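PDB 4KP2: methanogen homoaconitase large subunit from Methanocaldococcus jannaschii, which supplies the iron-sulfur large subunit of a hydro-lyase that interconverts homocitrate and homoisocitrate through cis-homoaconitate for 2-oxosuberate biosynthesis. Local coordinates for residues A[185-190]-A[286-291]. Residues are numbered along the deposited sequence; the frame is centred on the assembly and turned at random.
Sequences ENVSAK and IDITDM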
loop_
_atom_site.group_PDB
_atom_site.type_symbol
_atom_site.label_atom_id
_atom_site.label_comp_id
_atom_site.label_asym_id
_atom_site.label_seq_id
_atom_site.Cartn_x
_atom_site.Cartn_y
_atom_site.Cartn_z
ATOM N N GLU A 185 2.284 -33.938 5.505
ATOM C CA GLU A 185 1.194 -32.977 5.591
ATOM C C GLU A 185 1.495 -31.842 6.564
ATOM O O GLU A 185 0.585 -31.161 7.037
ATOM C CB GLU A 185 -0.106 -33.682 5.976
ATOM C CG GLU A 185 -0.590 -34.670 4.928
ATOM C CD GLU A 185 -1.830 -35.424 5.358
ATOM O OE1 GLU A 185 -1.904 -35.823 6.539
ATOM O OE2 GLU A 185 -2.734 -35.612 4.516
ATOM N N ASN A 186 2.776 -31.640 6.857
ATOM C CA ASN A 186 3.191 -30.545 7.726
ATOM C C ASN A 186 4.032 -29.517 6.982
ATOM O O ASN A 186 4.242 -28.405 7.466
ATOM C CB ASN A 186 3.953 -31.074 8.940
ATOM C CG ASN A 186 3.057 -31.820 9.909
ATOM O OD1 ASN A 186 2.016 -32.355 9.528
ATOM N ND2 ASN A 186 3.457 -31.854 11.175
ATOM N N VAL A 187 4.510 -29.894 5.802
ATOM C CA VAL A 187 5.299 -28.992 4.976
ATOM C C VAL A 187 4.480 -28.483 3.795
ATOM O O VAL A 187 3.435 -29.042 3.464
ATOM C CB VAL A 187 6.573 -29.674 4.453
ATOM C CG1 VAL A 187 7.473 -30.066 5.613
ATOM C CG2 VAL A 187 6.215 -30.889 3.612
ATOM N N SER A 188 4.961 -27.416 3.166
ATOM C CA SER A 188 4.263 -26.825 2.031
ATOM C C SER A 188 5.096 -26.919 0.761
ATOM O O SER A 188 6.229 -27.397 0.781
ATOM C CB SER A 188 3.914 -25.364 2.316
ATOM O OG SER A 188 5.088 -24.587 2.482
ATOM N N ALA A 189 4.522 -26.454 -0.344
ATOM C CA ALA A 189 5.200 -26.471 -1.634
ATOM C C ALA A 189 6.455 -25.605 -1.608
ATOM O O ALA A 189 7.433 -25.894 -2.299
ATOM C CB ALA A 189 4.258 -26.008 -2.730
ATOM N N LYS A 190 6.417 -24.540 -0.813
ATOM C CA LYS A 190 7.584 -23.685 -0.631
ATOM C C LYS A 190 8.674 -24.449 0.111
ATOM O O LYS A 190 9.852 -24.348 -0.229
ATOM C CB LYS A 190 7.210 -22.409 0.128
ATOM C CG LYS A 190 8.402 -21.575 0.579
ATOM C CD LYS A 190 9.297 -21.181 -0.591
ATOM C CE LYS A 190 8.633 -20.148 -1.486
ATOM N NZ LYS A 190 8.413 -18.859 -0.769
ATOM N N ILE A 286 13.714 -36.631 -4.410
ATOM C CA ILE A 286 13.724 -35.950 -3.122
ATOM C C ILE A 286 12.821 -36.628 -2.098
ATOM O O ILE A 286 11.630 -36.817 -2.336
ATOM C CB ILE A 286 13.295 -34.478 -3.264
ATOM C CG1 ILE A 286 14.263 -33.725 -4.179
ATOM C CG2 ILE A 286 13.223 -33.812 -1.902
ATOM C CD1 ILE A 286 15.687 -33.701 -3.673
ATOM N N ASP A 287 13.401 -36.993 -0.959
ATOM C CA ASP A 287 12.632 -37.532 0.155
ATOM C C ASP A 287 11.871 -36.401 0.836
ATOM O O ASP A 287 12.379 -35.287 0.957
ATOM C CB ASP A 287 13.555 -38.228 1.157
ATOM C CG ASP A 287 14.685 -37.331 1.629
ATOM O OD1 ASP A 287 15.081 -36.422 0.867
ATOM O OD2 ASP A 287 15.179 -37.537 2.757
ATOM N N ILE A 288 10.653 -36.690 1.281
ATOM C CA ILE A 288 9.798 -35.663 1.862
ATOM C C ILE A 288 9.064 -36.175 3.101
ATOM O O ILE A 288 8.521 -35.391 3.878
ATOM C CB ILE A 288 8.768 -35.156 0.827
ATOM C CG1 ILE A 288 8.176 -33.812 1.253
ATOM C CG2 ILE A 288 7.674 -36.186 0.607
ATOM C CD1 ILE A 288 6.995 -33.384 0.417
ATOM N N THR A 289 9.065 -37.493 3.281
ATOM C CA THR A 289 8.309 -38.130 4.357
ATOM C C THR A 289 8.682 -37.606 5.741
ATOM O O THR A 289 7.833 -37.082 6.463
ATOM C CB THR A 289 8.485 -39.660 4.337
ATOM O OG1 THR A 289 8.065 -40.173 3.067
ATOM C CG2 THR A 289 7.658 -40.303 5.440
ATOM N N ASP A 290 9.953 -37.746 6.105
ATOM C CA ASP A 290 10.425 -37.292 7.407
ATOM C C ASP A 290 11.280 -36.035 7.280
ATOM O O ASP A 290 12.371 -35.954 7.844
ATOM C CB ASP A 290 11.216 -38.399 8.105
ATOM C CG ASP A 290 10.407 -39.668 8.286
ATOM O OD1 ASP A 290 9.167 -39.577 8.396
ATOM O OD2 ASP A 290 11.014 -40.760 8.316
ATOM N N MET A 291 10.773 -35.055 6.538
ATOM C CA MET A 291 11.497 -33.813 6.306
ATOM C C MET A 291 10.929 -32.680 7.150
ATOM O O MET A 291 9.713 -32.533 7.270
ATOM C CB MET A 291 11.437 -33.436 4.825
ATOM C CG MET A 291 12.200 -32.171 4.473
ATOM S SD MET A 291 11.853 -31.596 2.802
ATOM C CE MET A 291 10.113 -31.194 2.938
#
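Val187 presents both methyl groups to the loop 286-291; the two share Met291 CE, while CG1 also meets the Met291 backbone O and CG2 also meets Ile288 CD1. Met291 CE lies 3.9 Å from Val187 CG1 and almost equally far from CG2. The thioether methyl therefore sits against the whole fork of the valine, and the two side chains run at about a right angle to each other. Met291 CG is anti to the backbone N (chi1 -178°), the chain stays extended at chi2, and the bend at chi3 (64°) brings CE to Val187. Ile288, extended through chi1 and chi2, meets the valine at a slant and reaches Val187 CG2 chiefly with CD1, at 4.1 Å. Beyond the valine, Ile288 packs on Ile192 and Met291 on Arg195 of helix 189-200, whose N-cap is Ser188, while the Asn184 side-chain amide hydrogen-bonds to Ile288 O. An alanine in place of Val187 removes both branches and would probably leave Ile288 CD1 without its mate and Met291 CE with little more than the CB to rest on, opening a gap between them. With no hydrogen bond between the segments and 123 Å² buried in total, the contact is van der Waals packing that joins the turn leading into helix 189-200 to the loop following strand 282-286.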